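Local coordinates for membrane lipoprotein TpN32 (Treponema pallidum, PDB 1XS5), which binds L-methionine, probably as the periplasmic substrate-binding lipoprotein of a methionine uptake system, at residues 151-155 with 156-160; 97-100 with 101-104. All blocks are in the same frame, centred on the assembly; numbering follows the deposited sequence.

Interaction 1. Residues 151-155 with 156-160; sequences QEVES and ALLPR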
ATOM      1  N   GLN A 151       6.744  11.516  13.582  1.00 22.80           N
ATOM      2  CA  GLN A 151       7.933  11.587  12.728  1.00 19.82           C
ATOM      3  C   GLN A 151       7.677  11.012  11.368  1.00 20.40           C
ATOM      4  O   GLN A 151       7.302   9.860  11.251  1.00 17.53           O
ATOM      5  CB  GLN A 151       9.105  10.805  13.314  1.00 24.50           C
ATOM      6  CG  GLN A 151       9.433  11.127  14.732  1.00 36.81           C
ATOM      7  CD  GLN A 151      10.911  10.886  15.037  1.00 46.10           C
ATOM      8  OE1 GLN A 151      11.515   9.866  14.606  1.00 41.45           O
ATOM      9  NE2 GLN A 151      11.507  11.824  15.783  1.00 38.06           N
ATOM     10  N   GLU A 152       7.913  11.796  10.328  1.00 13.33           N
ATOM     11  CA  GLU A 152       7.708  11.323   8.977  1.00 15.54           C
ATOM     12  C   GLU A 152       8.932  10.487   8.580  1.00 20.71           C
ATOM     13  O   GLU A 152      10.065  10.944   8.745  1.00 21.42           O
ATOM     14  CB  GLU A 152       7.560  12.534   8.037  1.00 21.96           C
ATOM     15  CG  GLU A 152       6.312  13.382   8.322  1.00 26.72           C
ATOM     16  CD  GLU A 152       6.388  14.751   7.658  1.00 39.32           C
ATOM     17  OE1 GLU A 152       7.179  15.597   8.133  1.00 41.31           O
ATOM     18  OE2 GLU A 152       5.678  14.973   6.650  1.00 40.47           O
ATOM     19  N   VAL A 153       8.715   9.296   8.024  1.00 12.62           N
ATOM     20  CA  VAL A 153       9.828   8.414   7.669  1.00 18.64           C
ATOM     21  C   VAL A 153       9.530   7.713   6.359  1.00 21.67           C
ATOM     22  O   VAL A 153       8.360   7.423   6.102  1.00 16.18           O
ATOM     23  CB  VAL A 153      10.008   7.327   8.773  1.00 18.47           C
ATOM     24  CG1 VAL A 153      11.132   6.361   8.413  1.00 24.59           C
ATOM     25  CG2 VAL A 153      10.296   7.974  10.091  1.00 17.49           C
ATOM     26  N   GLU A 154      10.545   7.454   5.515  1.00 15.83           N
ATOM     27  CA  GLU A 154      10.277   6.722   4.271  1.00 22.31           C
ATOM     28  C   GLU A 154       9.609   5.396   4.633  1.00 17.35           C
ATOM     29  O   GLU A 154      10.115   4.667   5.472  1.00 14.11           O
ATOM     30  CB  GLU A 154      11.562   6.384   3.513  1.00 26.11           C
ATOM     31  CG  GLU A 154      12.312   7.580   3.027  1.00 45.71           C
ATOM     32  CD  GLU A 154      13.231   7.226   1.877  1.00 53.94           C
ATOM     33  OE1 GLU A 154      13.899   6.167   1.956  1.00 57.51           O
ATOM     34  OE2 GLU A 154      13.279   8.003   0.898  1.00 60.28           O
ATOM     35  N   SER A 155       8.498   5.074   3.978  1.00 17.67           N
ATOM     36  CA  SER A 155       7.767   3.845   4.330  1.00 17.55           C
ATOM     37  C   SER A 155       8.591   2.582   4.493  1.00 20.38           C
ATOM     38  O   SER A 155       8.426   1.829   5.450  1.00 16.49           O
ATOM     39  CB  SER A 155       6.676   3.582   3.300  1.00 18.98           C
ATOM     40  OG  SER A 155       5.740   4.621   3.424  1.00 32.93           O
ATOM     41  N   ALA A 156       9.466   2.329   3.539  1.00 16.62           N
ATOM     42  CA  ALA A 156      10.287   1.124   3.615  1.00 19.00           C
ATOM     43  C   ALA A 156      11.197   1.053   4.858  1.00 15.42           C
ATOM     44  O   ALA A 156      11.640  -0.038   5.256  1.00 16.99           O
ATOM     45  CB  ALA A 156      11.144   1.032   2.334  1.00 20.28           C
ATOM     46  N   LEU A 157      11.469   2.189   5.490  1.00 12.88           N
ATOM     47  CA  LEU A 157      12.352   2.227   6.645  1.00 14.57           C
ATOM     48  C   LEU A 157      11.630   2.217   7.977  1.00 16.35           C
ATOM     49  O   LEU A 157      12.255   2.234   9.019  1.00 16.86           O
ATOM     50  CB  LEU A 157      13.222   3.506   6.598  1.00 16.30           C
ATOM     51  CG  LEU A 157      14.049   3.695   5.316  1.00 19.58           C
ATOM     52  CD1 LEU A 157      14.924   4.973   5.386  1.00 23.97           C
ATOM     53  CD2 LEU A 157      14.935   2.465   5.163  1.00 25.83           C
ATOM     54  N   LEU A 158      10.310   2.200   7.932  0.63 16.29           N
ATOM     55  CA  LEU A 158       9.531   2.237   9.157  0.63 11.13           C
ATOM     56  C   LEU A 158       9.845   1.041  10.045  0.63 12.52           C
ATOM     57  O   LEU A 158      10.019   1.225  11.265  0.63 11.23           O
ATOM     58  CB  LEU A 158       8.044   2.372   8.785  0.63  3.19           C
ATOM     59  CG  LEU A 158       7.637   3.815   8.389  0.63  5.97           C
ATOM     60  CD1 LEU A 158       6.306   3.807   7.632  0.63  9.21           C
ATOM     61  CD2 LEU A 158       7.466   4.623   9.686  0.63  8.19           C
ATOM     62  N   PRO A 159       9.976  -0.184   9.462  1.00 13.62           N
ATOM     63  CA  PRO A 159      10.286  -1.380  10.251  1.00 13.79           C
ATOM     64  C   PRO A 159      11.713  -1.223  10.814  1.00 17.04           C
ATOM     65  O   PRO A 159      12.009  -1.742  11.872  1.00 13.71           O
ATOM     66  CB  PRO A 159      10.251  -2.519   9.222  1.00 14.18           C
ATOM     67  CG  PRO A 159       9.230  -2.050   8.233  1.00 15.23           C
ATOM     68  CD  PRO A 159       9.581  -0.569   8.086  1.00 15.76           C
ATOM     69  N   ARG A 160      12.584  -0.496  10.104  1.00 12.96           N
ATOM     70  CA  ARG A 160      13.938  -0.336  10.613  1.00 18.36           C
ATOM     71  C   ARG A 160      14.063   0.591  11.838  1.00 19.25           C
ATOM     72  O   ARG A 160      14.971   0.423  12.638  1.00 22.89           O
ATOM     73  CB  ARG A 160      14.857   0.162   9.499  1.00 23.17           C
ATOM     74  CG  ARG A 160      16.206  -0.453   9.584  1.00 43.55           C
ATOM     75  CD  ARG A 160      16.882  -0.312   8.261  1.00 48.80           C
ATOM     76  NE  ARG A 160      16.017  -0.830   7.203  1.00 53.66           N
ATOM     77  CZ  ARG A 160      16.350  -0.793   5.916  1.00 58.16           C
ATOM     78  NH1 ARG A 160      17.519  -0.261   5.570  1.00 58.72           N
ATOM     79  NH2 ARG A 160      15.534  -1.282   4.983  1.00 53.71           N
TER

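Interaction 2. Residues 97-100 with 101-104; sequences DFPA and GAVI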
ATOM      1  N   ASP A  97      -1.929   2.977  26.396  1.00 32.16           N
ATOM      2  CA  ASP A  97      -0.644   2.846  27.091  1.00 31.59           C
ATOM      3  C   ASP A  97       0.312   3.986  26.698  1.00 32.02           C
ATOM      4  O   ASP A  97       1.228   4.299  27.458  1.00 34.34           O
ATOM      5  CB  ASP A  97       0.074   1.538  26.705  1.00 37.08           C
ATOM      6  CG  ASP A  97      -0.410   0.305  27.471  1.00 39.35           C
ATOM      7  OD1 ASP A  97      -1.154   0.440  28.442  1.00 33.17           O
ATOM      8  OD2 ASP A  97      -0.005  -0.829  27.084  1.00 45.63           O
ATOM      9  N   PHE A  98       0.134   4.588  25.518  1.00 29.34           N
ATOM     10  CA  PHE A  98       1.046   5.644  25.067  1.00 30.24           C
ATOM     11  C   PHE A  98       1.079   6.871  25.950  1.00 33.02           C
ATOM     12  O   PHE A  98       0.078   7.556  26.108  1.00 35.28           O
ATOM     13  CB  PHE A  98       0.740   6.120  23.629  1.00 23.64           C
ATOM     14  CG  PHE A  98       1.113   5.116  22.559  1.00 25.65           C
ATOM     15  CD1 PHE A  98       0.298   4.029  22.298  1.00 21.62           C
ATOM     16  CD2 PHE A  98       2.292   5.251  21.835  1.00 27.96           C
ATOM     17  CE1 PHE A  98       0.658   3.087  21.328  1.00 25.29           C
ATOM     18  CE2 PHE A  98       2.653   4.310  20.872  1.00 27.64           C
ATOM     19  CZ  PHE A  98       1.846   3.238  20.616  1.00 22.00           C
ATOM     20  N   PRO A  99       2.252   7.170  26.527  1.00 34.13           N
ATOM     21  CA  PRO A  99       2.417   8.330  27.395  1.00 34.11           C
ATOM     22  C   PRO A  99       2.450   9.614  26.584  1.00 33.33           C
ATOM     23  O   PRO A  99       2.660   9.588  25.374  1.00 28.38           O
ATOM     24  CB  PRO A  99       3.751   8.056  28.060  1.00 36.42           C
ATOM     25  CG  PRO A  99       4.517   7.396  26.958  1.00 39.41           C
ATOM     26  CD  PRO A  99       3.503   6.401  26.450  1.00 33.58           C
ATOM     27  N   ALA A 100       2.226  10.743  27.256  1.00 32.91           N
ATOM     28  CA  ALA A 100       2.305  12.036  26.600  1.00 29.88           C
ATOM     29  C   ALA A 100       3.724  12.095  26.076  1.00 30.65           C
ATOM     30  O   ALA A 100       4.634  11.512  26.668  1.00 31.14           O
ATOM     31  CB  ALA A 100       2.083  13.165  27.598  1.00 36.46           C
ATOM     32  N   GLY A 101       3.928  12.797  24.968  1.00 30.79           N
ATOM     33  CA  GLY A 101       5.261  12.871  24.420  1.00 32.83           C
ATOM     34  C   GLY A 101       5.708  11.649  23.616  1.00 35.63           C
ATOM     35  O   GLY A 101       6.763  11.708  23.013  1.00 32.82           O
ATOM     36  N   ALA A 102       4.938  10.557  23.600  1.00 33.44           N
ATOM     37  CA  ALA A 102       5.332   9.353  22.829  1.00 27.30           C
ATOM     38  C   ALA A 102       5.703   9.693  21.383  1.00 23.89           C
ATOM     39  O   ALA A 102       5.078  10.574  20.769  1.00 26.87           O
ATOM     40  CB  ALA A 102       4.192   8.329  22.839  1.00 29.29           C
ATOM     41  N   VAL A 103       6.706   8.998  20.818  1.00 18.96           N
ATOM     42  CA  VAL A 103       7.109   9.284  19.420  1.00 18.12           C
ATOM     43  C   VAL A 103       6.480   8.264  18.448  1.00 19.27           C
ATOM     44  O   VAL A 103       6.697   7.058  18.590  1.00 19.24           O
ATOM     45  CB  VAL A 103       8.676   9.213  19.223  1.00 23.29           C
ATOM     46  CG1 VAL A 103       9.030   9.364  17.728  1.00 17.84           C
ATOM     47  CG2 VAL A 103       9.374  10.310  20.030  1.00 22.62           C
ATOM     48  N   ILE A 104       5.683   8.729  17.497  1.00 19.49           N
ATOM     49  CA  ILE A 104       5.042   7.812  16.536  1.00 13.13           C
ATOM     50  C   ILE A 104       5.521   8.148  15.115  1.00 14.24           C
ATOM     51  O   ILE A 104       5.358   9.274  14.637  1.00 17.85           O
ATOM     52  CB  ILE A 104       3.488   7.918  16.624  1.00 17.47           C
ATOM     53  CG1 ILE A 104       3.018   7.512  18.029  1.00 18.93           C
ATOM     54  CG2 ILE A 104       2.836   7.017  15.584  1.00 13.48           C
ATOM     55  CD1 ILE A 104       1.469   7.421  18.184  1.00 19.80           C
TER

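Interaction 1. Residues 151-155 with 156-160
Val153 and Glu154 meet Leu157 and Leu158 where strand 149-153 ends and the chain coils into a short 3-10 turn, a strand-to-helix junction in one lobe of a periplasmic binding protein fold. Two successive i to i+3 backbone bonds make the turn: Leu157 N donates to Glu154 O at 2.8 Å and Leu158 N to Ser155 O at 3.1 Å. In the second the donor stands 62° out of the carbonyl plane, away from the lone pairs. Side chains fold over this frame. Val153 has CG1 opposite its backbone N (chi1 178°), which carries that methyl to Leu157 CB at 4.0 Å, the two side chains crossing nearly at right angles. Its CB meanwhile packs against Leu158 CD2 at 3.8 Å in the conformer described, one of two for this leucine. Glu154 runs alongside Leu157, pointing the same way: its CB flanks the leucine, and its carboxylate oxygen OE1 comes within 3.8 Å of Leu157 CD1. Further out, Leu158 packs on Ala105 and Pro107 of strand 103-107, and buried Ser155 has weak hydrogen bonds from OG to Asp109 and to Asn171, a residue of the methionine pocket; the serine side chain is about 7 Å from the bound methionine. At the far end of the turn, Leu157 CD2 sits 3.6 Å above the plane of the Arg160 guanidinium, over its centre.

Interaction 2. Residues 97-100 with 101-104
A type II beta turn from Pro99 to Ala102 leads the chain out of a loop and into strand 103-107, one of the inner strands of the five-stranded sheet in this lobe, and it illustrates how a turn can be closed by backbone and apolar contacts together. The closing bond runs from Ala102 N to Pro99 O, 3.0 Å long with an N-H...O angle of 151°; the donor approaches from above the carbonyl plane. At the corner, Gly101 has a positive phi of 79°, and a beta carbon there would run into Ala100 O, consistent with a residue that has none. Inside the turn the methyl of Ala102 is the focus. Its CB lies 3.2 Å from Pro99 O and meets the Phe98 ring at the edge, near the ring plane, 3.8 Å from CD2. Pro99 CD approaches the same methyl at 4.2 Å, so two successive residues, Phe98 and Pro99, gather round this one carbon. With CG of Phe98 opposite its own carbonyl carbon (chi1 -72°), the ring reaches across from the loop to the strand, its CE2 4.3 Å from Ile104 CD1, a looser contact. Around this core, Phe98 also meets the ring of Tyr92 and touches Leu187, while Val103 N is hydrogen-bonded to Asp166 OD2. Chemically, one backbone bond sets the reversal of the chain, and the buried Phe98, Ala102 and Ile104 add a nonpolar face that packs the incoming loop against the start of the strand.

From the N terminus the chain reaches interaction 2 first: residues 97-104 contain the turn that ends the loop after strand 86-88 and leads into strand 103-107. Only after that strand, helix 110-122 and strands 127-128 and 141-143 does it arrive at strand 149-153 and interaction 1, which turns it into helix 158-161. The two are therefore in series, neither nested nor crossed, with centres about 18 Å apart. They are joined laterally because their strands are parallel neighbours in one sheet: Gln151 N probably bonds to Ile104 O at 2.8 Å, and Gln151 CG packs on Val103 CG1. Interaction 1 lies toward the methionine pocket, interaction 2 farther from the chain's centre.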